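Peptidoglycan D,D-transpeptidase MrdA (Pseudomonas aeruginosa, PDB 7KIS) probably cross-links the peptidoglycan of the cell wall as a penicillin-binding transpeptidase acting on D-alanyl-D-alanine stem peptides. Local coordinates at residues T466-H474 against W506-Q514; A572-V583 against V598-L607. All coordinates share one frame; numbering follows the deposited sequence.

Interaction 1 of 2, residues T466-H474 against W506-Q514; sequences TALLANKGH and WDRVDYGMQ
Leu469 and Lys472, at the end of helix 459-470 and in the turn that follows it, pack against Trp506, Asp510 and Met513 of helix 504-518 in a mostly buried helix-to-helix contact of the transpeptidase domain. The helical parts of the two segments run at 123° to each other, with axes no closer than 10.8 Å, a spacing wide enough for large side chains to fill. Leu469 enters as a knob into a hole formed by Trp506, Val509, Asp510 and Met513. Its two methyls divide the work: CD2 meets the indole edge at Trp506 CZ3 (3.8 Å), while CD1 lies 3.6 Å from Met513 SD, and in both pairs the side chains cross at about a right angle. One face of the indole is covered by backbone. The carbonyl carbon of Lys472 sits 3.6 Å above the ring centre, and Gly473 CA follows at 3.5 Å from Trp506 CZ2. Gly473, with phi 95°, belongs to a type I' turn from Asn471 to His474. The Lys472 chain, bent at chi2 (-59°), runs past the indole in the opposite direction, its CD 3.5 Å from Trp506 CB, and its NZ forms a salt bridge with Asp507 OD1 (3.1 Å), in which the hydrogen bond is weak, on the exposed side of the contact. Leu335 of helix 330-340 touches both Leu469 and Trp506, extending the apolar cluster. Such knob-into-hole packing of a helix end here belongs to the helical part of the penicillin-binding transpeptidase fold, Met513 being about 11 Å from Ser327, the predicted acyl-ester nucleophile, between side chains.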
loop_
_atom_site.group_PDB
_atom_site.type_symbol
_atom_site.label_atom_id
_atom_site.label_comp_id
_atom_site.label_asym_id
_atom_site.label_seq_id
_atom_site.Cartn_x
_atom_site.Cartn_y
_atom_site.Cartn_z
ATOM N N THR A 466 7.077 -3.634 -2.078
ATOM C CA THR A 466 6.996 -5.070 -2.314
ATOM C C THR A 466 6.922 -5.381 -3.803
ATOM O O THR A 466 7.579 -6.313 -4.283
ATOM C CB THR A 466 5.784 -5.652 -1.588
ATOM O OG1 THR A 466 5.660 -5.041 -0.298
ATOM C CG2 THR A 466 5.940 -7.152 -1.423
ATOM N N ALA A 467 6.120 -4.617 -4.550
ATOM C CA ALA A 467 6.088 -4.777 -5.999
ATOM C C ALA A 467 7.424 -4.418 -6.630
ATOM O O ALA A 467 7.808 -5.005 -7.648
ATOM C CB ALA A 467 4.972 -3.921 -6.599
ATOM N N LEU A 468 8.144 -3.460 -6.041
ATOM C CA LEU A 468 9.446 -3.070 -6.569
ATOM C C LEU A 468 10.461 -4.198 -6.441
ATOM O O LEU A 468 11.234 -4.454 -7.372
ATOM C CB LEU A 468 9.942 -1.821 -5.843
ATOM C CG LEU A 468 10.612 -0.726 -6.669
ATOM C CD1 LEU A 468 9.951 -0.582 -8.031
ATOM C CD2 LEU A 468 10.559 0.582 -5.902
ATOM N N LEU A 469 10.475 -4.885 -5.297
ATOM C CA LEU A 469 11.358 -6.035 -5.140
ATOM C C LEU A 469 10.968 -7.166 -6.081
ATOM O O LEU A 469 11.830 -7.938 -6.516
ATOM C CB LEU A 469 11.338 -6.515 -3.690
ATOM C CG LEU A 469 11.950 -5.549 -2.674
ATOM C CD1 LEU A 469 11.521 -5.904 -1.257
ATOM C CD2 LEU A 469 13.464 -5.541 -2.795
ATOM N N ALA A 470 9.677 -7.283 -6.397
ATOM C CA ALA A 470 9.232 -8.279 -7.364
ATOM C C ALA A 470 9.579 -7.879 -8.793
ATOM O O ALA A 470 9.844 -8.748 -9.631
ATOM C CB ALA A 470 7.727 -8.498 -7.225
ATOM N N ASN A 471 9.591 -6.580 -9.086
ATOM C CA ASN A 471 9.782 -6.072 -10.440
ATOM C C ASN A 471 11.244 -5.862 -10.811
ATOM O O ASN A 471 11.518 -5.357 -11.906
ATOM C CB ASN A 471 9.018 -4.758 -10.619
ATOM C CG ASN A 471 8.226 -4.718 -11.907
ATOM O OD1 ASN A 471 8.078 -5.732 -12.589
ATOM N ND2 ASN A 471 7.710 -3.543 -12.249
ATOM N N LYS A 472 12.179 -6.221 -9.931
ATOM C CA LYS A 472 13.613 -6.031 -10.160
ATOM C C LYS A 472 13.972 -4.565 -10.396
ATOM O O LYS A 472 14.910 -4.256 -11.135
ATOM C CB LYS A 472 14.109 -6.885 -11.332
ATOM C CG LYS A 472 13.778 -8.362 -11.223
ATOM C CD LYS A 472 14.378 -8.971 -9.973
ATOM C CE LYS A 472 14.226 -10.482 -9.977
ATOM N NZ LYS A 472 14.820 -11.094 -11.200
ATOM N N GLY A 473 13.232 -3.651 -9.773
ATOM C CA GLY A 473 13.579 -2.247 -9.787
ATOM C C GLY A 473 12.912 -1.401 -10.848
ATOM O O GLY A 473 13.177 -0.192 -10.903
ATOM N N HIS A 474 12.058 -1.977 -11.690
ATOM C CA HIS A 474 11.349 -1.187 -12.688
ATOM C C HIS A 474 10.225 -0.424 -12.001
ATOM O O HIS A 474 9.329 -1.031 -11.405
ATOM C CB HIS A 474 10.798 -2.061 -13.812
ATOM C CG HIS A 474 10.224 -1.275 -14.950
ATOM N ND1 HIS A 474 10.409 0.085 -15.079
ATOM C CD2 HIS A 474 9.470 -1.653 -16.010
ATOM C CE1 HIS A 474 9.795 0.511 -16.168
ATOM N NE2 HIS A 474 9.216 -0.523 -16.751
ATOM N N TRP A 506 19.169 -8.332 -6.557
ATOM C CA TRP A 506 17.725 -8.544 -6.501
ATOM C C TRP A 506 17.405 -9.996 -6.169
ATOM O O TRP A 506 16.612 -10.280 -5.264
ATOM C CB TRP A 506 17.079 -8.140 -7.827
ATOM C CG TRP A 506 17.151 -6.671 -8.132
ATOM C CD1 TRP A 506 17.948 -6.066 -9.061
ATOM C CD2 TRP A 506 16.388 -5.624 -7.518
ATOM N NE1 TRP A 506 17.734 -4.709 -9.059
ATOM C CE2 TRP A 506 16.782 -4.412 -8.121
ATOM C CE3 TRP A 506 15.416 -5.593 -6.515
ATOM C CZ2 TRP A 506 16.236 -3.184 -7.752
ATOM C CZ3 TRP A 506 14.873 -4.373 -6.152
ATOM C CH2 TRP A 506 15.286 -3.185 -6.770
ATOM N N ASP A 507 18.014 -10.935 -6.902
ATOM C CA ASP A 507 17.725 -12.349 -6.691
ATOM C C ASP A 507 18.232 -12.835 -5.338
ATOM O O ASP A 507 17.700 -13.808 -4.793
ATOM C CB ASP A 507 18.356 -13.183 -7.808
ATOM C CG ASP A 507 17.544 -13.161 -9.091
ATOM O OD1 ASP A 507 16.409 -12.645 -9.074
ATOM O OD2 ASP A 507 18.048 -13.663 -10.118
ATOM N N ARG A 508 19.253 -12.179 -4.784
ATOM C CA ARG A 508 19.779 -12.582 -3.484
ATOM C C ARG A 508 18.893 -12.111 -2.338
ATOM O O ARG A 508 18.638 -12.869 -1.396
ATOM C CB ARG A 508 21.206 -12.063 -3.317
ATOM C CG ARG A 508 22.190 -12.710 -4.274
ATOM C CD ARG A 508 23.622 -12.427 -3.876
ATOM N NE ARG A 508 24.206 -11.355 -4.674
ATOM C CZ ARG A 508 25.010 -11.552 -5.713
ATOM N NH1 ARG A 508 25.329 -12.784 -6.083
ATOM N NH2 ARG A 508 25.497 -10.516 -6.382
ATOM N N VAL A 509 18.422 -10.863 -2.394
ATOM C CA VAL A 509 17.497 -10.376 -1.376
ATOM C C VAL A 509 16.153 -11.087 -1.491
ATOM O O VAL A 509 15.525 -11.423 -0.479
ATOM C CB VAL A 509 17.348 -8.847 -1.483
ATOM C CG1 VAL A 509 16.100 -8.374 -0.757
ATOM C CG2 VAL A 509 18.585 -8.157 -0.929
ATOM N N ASP A 510 15.697 -11.340 -2.720
ATOM C CA ASP A 510 14.456 -12.085 -2.905
ATOM C C ASP A 510 14.567 -13.490 -2.327
ATOM O O ASP A 510 13.619 -13.992 -1.711
ATOM C CB ASP A 510 14.089 -12.140 -4.388
ATOM C CG ASP A 510 13.605 -10.804 -4.922
ATOM O OD1 ASP A 510 13.603 -9.817 -4.156
ATOM O OD2 ASP A 510 13.227 -10.740 -6.111
ATOM N N TYR A 511 15.720 -14.139 -2.508
ATOM C CA TYR A 511 15.922 -15.455 -1.911
ATOM C C TYR A 511 15.952 -15.379 -0.391
ATOM O O TYR A 511 15.501 -16.313 0.284
ATOM C CB TYR A 511 17.209 -16.087 -2.438
ATOM C CG TYR A 511 17.417 -17.510 -1.971
ATOM C CD1 TYR A 511 16.650 -18.547 -2.485
ATOM C CD2 TYR A 511 18.376 -17.816 -1.015
ATOM C CE1 TYR A 511 16.834 -19.850 -2.063
ATOM C CE2 TYR A 511 18.568 -19.116 -0.586
ATOM C CZ TYR A 511 17.794 -20.129 -1.114
ATOM O OH TYR A 511 17.978 -21.425 -0.692
ATOM N N GLY A 512 16.478 -14.287 0.165
ATOM C CA GLY A 512 16.397 -14.102 1.604
ATOM C C GLY A 512 14.964 -13.931 2.065
ATOM O O GLY A 512 14.538 -14.530 3.057
ATOM N N MET A 513 14.200 -13.097 1.354
ATOM C CA MET A 513 12.766 -13.008 1.600
ATOM C C MET A 513 12.072 -14.336 1.332
ATOM O O MET A 513 11.063 -14.653 1.972
ATOM C CB MET A 513 12.147 -11.915 0.730
ATOM C CG MET A 513 12.626 -10.511 1.033
ATOM S SD MET A 513 11.839 -9.304 -0.050
ATOM C CE MET A 513 10.156 -9.335 0.562
ATOM N N GLN A 514 12.590 -15.118 0.382
ATOM C CA GLN A 514 11.979 -16.403 0.060
ATOM C C GLN A 514 12.108 -17.387 1.216
ATOM O O GLN A 514 11.165 -18.130 1.513
ATOM C CB GLN A 514 12.623 -16.972 -1.203
ATOM C CG GLN A 514 11.838 -18.071 -1.878
ATOM C CD GLN A 514 12.423 -18.433 -3.224
ATOM O OE1 GLN A 514 12.700 -19.600 -3.499
ATOM N NE2 GLN A 514 12.623 -17.430 -4.072
#

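Interaction 2 of 2, residues A572-V583 against V598-L607; sequences APANNPQIAVAV and VVKQVMDAWL
Ile579, Val581 and Val583, three residues of strand 579-585 that point toward helix 591-607, bury the most surface on their side of this contact. Strand and helix segments run roughly antiparallel, at 148°, with axes 8.6 Å apart, and no hydrogen bond crosses between them. Ile579 serves three partners. Its CG2 lies between Leu607 CD1, at 3.7 Å, and Met603 CG; with CG1 anti to the backbone N (chi1 179°), the turn at chi2 (88°) sets CD1 over one face of the Trp606 indole, near its CG and CD1. Two residues on, Val581 slides past Val599 in the opposite direction, CB to CG1 at 3.7 Å, and its CG2 touches Met603 CG at the same distance. Val583 ends the row, with CG2 beside Val599 CG2 and CG1 against Val598 CG1 (3.8 Å). At the other end, Leu607 CD2 reaches the CD of the Pro573 ring at 3.6 Å, and Met603 SD rests on Ala572 CB. A classic beta bulge, in which Gln578 and Ile579 both face Ala572, starts the strand: Ala572 O accepts from both their backbone N atoms. Ala580 and Ala582 turn to the reverse side of the sheet, toward helix 459-470. A late helix of the domain laid along the central antiparallel sheet in this way is characteristic of the penicillin-binding protein and serine beta-lactamase fold.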
loop_
_atom_site.group_PDB
_atom_site.type_symbol
_atom_site.label_atom_id
_atom_site.label_comp_id
_atom_site.label_asym_id
_atom_site.label_seq_id
_atom_site.Cartn_x
_atom_site.Cartn_y
_atom_site.Cartn_z
ATOM N N ALA A 572 4.459 -13.203 -4.859
ATOM C CA ALA A 572 4.370 -14.611 -5.221
ATOM C C ALA A 572 3.821 -14.725 -6.635
ATOM O O ALA A 572 3.085 -13.840 -7.081
ATOM C CB ALA A 572 3.476 -15.377 -4.236
ATOM N N PRO A 573 4.189 -15.781 -7.384
ATOM C CA PRO A 573 5.246 -16.743 -7.047
ATOM C C PRO A 573 6.615 -16.069 -7.068
ATOM O O PRO A 573 6.826 -15.154 -7.862
ATOM C CB PRO A 573 5.121 -17.804 -8.143
ATOM C CG PRO A 573 3.713 -17.682 -8.626
ATOM C CD PRO A 573 3.413 -16.218 -8.556
ATOM N N ALA A 574 7.520 -16.516 -6.195
ATOM C CA ALA A 574 8.791 -15.818 -6.023
ATOM C C ALA A 574 9.606 -15.790 -7.310
ATOM O O ALA A 574 10.299 -14.805 -7.589
ATOM C CB ALA A 574 9.592 -16.466 -4.895
ATOM N N ASN A 575 9.533 -16.850 -8.113
ATOM C CA ASN A 575 10.313 -16.913 -9.343
ATOM C C ASN A 575 9.605 -16.294 -10.541
ATOM O O ASN A 575 10.257 -16.048 -11.563
ATOM C CB ASN A 575 10.692 -18.365 -9.649
ATOM C CG ASN A 575 11.888 -18.835 -8.839
ATOM O OD1 ASN A 575 12.198 -18.276 -7.785
ATOM N ND2 ASN A 575 12.566 -19.868 -9.327
ATOM N N ASN A 576 8.301 -16.040 -10.449
ATOM C CA ASN A 576 7.565 -15.328 -11.498
ATOM C C ASN A 576 6.501 -14.476 -10.826
ATOM O O ASN A 576 5.335 -14.874 -10.710
ATOM C CB ASN A 576 6.959 -16.289 -12.526
ATOM C CG ASN A 576 6.174 -17.424 -11.895
ATOM O OD1 ASN A 576 4.943 -17.415 -11.896
ATOM N ND2 ASN A 576 6.882 -18.417 -11.369
ATOM N N PRO A 577 6.871 -13.279 -10.370
ATOM C CA PRO A 577 5.959 -12.465 -9.550
ATOM C C PRO A 577 4.678 -12.095 -10.280
ATOM O O PRO A 577 4.701 -11.487 -11.353
ATOM C CB PRO A 577 6.799 -11.225 -9.224
ATOM C CG PRO A 577 8.213 -11.674 -9.368
ATOM C CD PRO A 577 8.203 -12.664 -10.491
ATOM N N GLN A 578 3.549 -12.475 -9.680
ATOM C CA GLN A 578 2.227 -12.133 -10.181
ATOM C C GLN A 578 1.383 -11.343 -9.193
ATOM O O GLN A 578 0.388 -10.741 -9.606
ATOM C CB GLN A 578 1.458 -13.401 -10.587
ATOM C CG GLN A 578 1.969 -14.054 -11.865
ATOM C CD GLN A 578 1.591 -13.273 -13.111
ATOM O OE1 GLN A 578 0.591 -12.554 -13.129
ATOM N NE2 GLN A 578 2.391 -13.412 -14.162
ATOM N N ILE A 579 1.747 -11.323 -7.912
ATOM C CA ILE A 579 0.980 -10.622 -6.888
ATOM C C ILE A 579 1.952 -10.078 -5.852
ATOM O O ILE A 579 2.938 -10.734 -5.508
ATOM C CB ILE A 579 -0.073 -11.551 -6.235
ATOM C CG1 ILE A 579 -0.852 -10.821 -5.141
ATOM C CG2 ILE A 579 0.581 -12.795 -5.648
ATOM C CD1 ILE A 579 -2.075 -10.096 -5.637
ATOM N N ALA A 580 1.686 -8.864 -5.373
ATOM C CA ALA A 580 2.441 -8.252 -4.286
ATOM C C ALA A 580 1.457 -7.701 -3.266
ATOM O O ALA A 580 0.571 -6.919 -3.620
ATOM C CB ALA A 580 3.361 -7.141 -4.800
ATOM N N VAL A 581 1.612 -8.105 -2.005
ATOM C CA VAL A 581 0.648 -7.799 -0.954
ATOM C C VAL A 581 1.373 -7.176 0.230
ATOM O O VAL A 581 2.472 -7.607 0.596
ATOM C CB VAL A 581 -0.130 -9.056 -0.509
ATOM C CG1 VAL A 581 -1.230 -8.687 0.474
ATOM C CG2 VAL A 581 -0.716 -9.777 -1.708
ATOM N N ALA A 582 0.753 -6.160 0.829
ATOM C CA ALA A 582 1.190 -5.590 2.096
ATOM C C ALA A 582 -0.004 -5.551 3.036
ATOM O O ALA A 582 -1.069 -5.046 2.667
ATOM C CB ALA A 582 1.772 -4.186 1.914
ATOM N N VAL A 583 0.166 -6.093 4.241
ATOM C CA VAL A 583 -0.919 -6.224 5.207
ATOM C C VAL A 583 -0.506 -5.583 6.524
ATOM O O VAL A 583 0.593 -5.834 7.029
ATOM C CB VAL A 583 -1.322 -7.695 5.420
ATOM C CG1 VAL A 583 -2.494 -7.785 6.380
ATOM C CG2 VAL A 583 -1.699 -8.320 4.087
ATOM N N VAL A 598 -2.599 -13.822 6.603
ATOM C CA VAL A 598 -3.533 -12.991 5.849
ATOM C C VAL A 598 -3.019 -12.764 4.431
ATOM O O VAL A 598 -3.789 -12.811 3.464
ATOM C CB VAL A 598 -3.790 -11.665 6.587
ATOM C CG1 VAL A 598 -4.695 -10.770 5.762
ATOM C CG2 VAL A 598 -4.420 -11.935 7.942
ATOM N N VAL A 599 -1.719 -12.499 4.286
ATOM C CA VAL A 599 -1.128 -12.375 2.955
ATOM C C VAL A 599 -1.374 -13.644 2.157
ATOM O O VAL A 599 -1.768 -13.597 0.985
ATOM C CB VAL A 599 0.375 -12.066 3.054
ATOM C CG1 VAL A 599 0.950 -11.807 1.668
ATOM C CG2 VAL A 599 0.604 -10.884 3.958
ATOM N N LYS A 600 -1.149 -14.796 2.785
ATOM C CA LYS A 600 -1.256 -16.058 2.070
ATOM C C LYS A 600 -2.691 -16.344 1.651
ATOM O O LYS A 600 -2.912 -16.992 0.624
ATOM C CB LYS A 600 -0.710 -17.186 2.945
ATOM C CG LYS A 600 -0.279 -18.413 2.178
ATOM C CD LYS A 600 -1.376 -19.456 2.172
ATOM C CE LYS A 600 -0.944 -20.686 1.404
ATOM N NZ LYS A 600 -2.000 -21.735 1.403
ATOM N N GLN A 601 -3.673 -15.869 2.419
ATOM C CA GLN A 601 -5.062 -16.014 1.998
ATOM C C GLN A 601 -5.385 -15.088 0.831
ATOM O O GLN A 601 -6.083 -15.485 -0.109
ATOM C CB GLN A 601 -6.006 -15.753 3.171
ATOM C CG GLN A 601 -6.473 -17.023 3.866
ATOM C CD GLN A 601 -7.649 -16.787 4.791
ATOM O OE1 GLN A 601 -8.360 -15.790 4.669
ATOM N NE2 GLN A 601 -7.862 -17.709 5.724
ATOM N N VAL A 602 -4.891 -13.849 0.878
ATOM C CA VAL A 602 -5.065 -12.934 -0.246
ATOM C C VAL A 602 -4.316 -13.440 -1.473
ATOM O O VAL A 602 -4.843 -13.416 -2.592
ATOM C CB VAL A 602 -4.613 -11.516 0.152
ATOM C CG1 VAL A 602 -4.645 -10.587 -1.051
ATOM C CG2 VAL A 602 -5.484 -10.978 1.276
ATOM N N MET A 603 -3.078 -13.906 -1.286
ATOM C CA MET A 603 -2.318 -14.445 -2.410
ATOM C C MET A 603 -2.935 -15.733 -2.940
ATOM O O MET A 603 -2.859 -16.003 -4.144
ATOM C CB MET A 603 -0.862 -14.670 -2.002
ATOM C CG MET A 603 -0.038 -13.389 -1.919
ATOM S SD MET A 603 1.687 -13.669 -1.463
ATOM C CE MET A 603 1.501 -14.950 -0.232
ATOM N N ASP A 604 -3.539 -16.541 -2.065
ATOM C CA ASP A 604 -4.174 -17.779 -2.509
ATOM C C ASP A 604 -5.337 -17.488 -3.448
ATOM O O ASP A 604 -5.477 -18.122 -4.500
ATOM C CB ASP A 604 -4.654 -18.592 -1.305
ATOM C CG ASP A 604 -3.685 -19.691 -0.916
ATOM O OD1 ASP A 604 -2.587 -19.758 -1.507
ATOM O OD2 ASP A 604 -4.023 -20.490 -0.018
ATOM N N ALA A 605 -6.188 -16.526 -3.077
ATOM C CA ALA A 605 -7.375 -16.230 -3.872
ATOM C C ALA A 605 -7.018 -15.763 -5.278
ATOM O O ALA A 605 -7.808 -15.949 -6.210
ATOM C CB ALA A 605 -8.228 -15.177 -3.163
ATOM N N TRP A 606 -5.844 -15.156 -5.452
ATOM C CA TRP A 606 -5.425 -14.671 -6.761
ATOM C C TRP A 606 -4.723 -15.736 -7.593
ATOM O O TRP A 606 -4.814 -15.703 -8.825
ATOM C CB TRP A 606 -4.503 -13.458 -6.602
ATOM C CG TRP A 606 -4.187 -12.764 -7.893
ATOM C CD1 TRP A 606 -3.016 -12.823 -8.592
ATOM C CD2 TRP A 606 -5.056 -11.904 -8.641
ATOM N NE1 TRP A 606 -3.101 -12.055 -9.727
ATOM C CE2 TRP A 606 -4.345 -11.479 -9.781
ATOM C CE3 TRP A 606 -6.366 -11.451 -8.457
ATOM C CZ2 TRP A 606 -4.899 -10.627 -10.733
ATOM C CZ3 TRP A 606 -6.915 -10.604 -9.404
ATOM C CH2 TRP A 606 -6.182 -10.200 -10.526
ATOM N N LEU A 607 -4.032 -16.681 -6.954
ATOM C CA LEU A 607 -3.210 -17.651 -7.670
ATOM C C LEU A 607 -3.831 -19.035 -7.751
ATOM O O LEU A 607 -3.541 -19.776 -8.696
ATOM C CB LEU A 607 -1.836 -17.782 -7.005
ATOM C CG LEU A 607 -0.681 -16.894 -7.473
ATOM C CD1 LEU A 607 -1.102 -15.440 -7.591
ATOM C CD2 LEU A 607 0.497 -17.032 -6.522
#

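Together the two contacts illustrate how one sheet is sandwiched between helices. Interaction 2 lays helix 591-607 on one face of strand 579-585; interaction 1 involves helix 459-470, which packs on the other face, where Ala467 N approaches Ala580 CB and Ala470 O approaches Pro577 CG. The centres lie about 14 Å apart, and Gln514 also touches Ala574, joining helix 504-518 to the turn before the strand. Both contacts are buried, but interaction 1 reaches the surface through a charged pair and mixes knob packing with backbone over an indole. Interaction 2, apart from the Gln578 carbonyl near Trp606, relies on close packing of apolar side chains, without a hydrogen bond or charge across it.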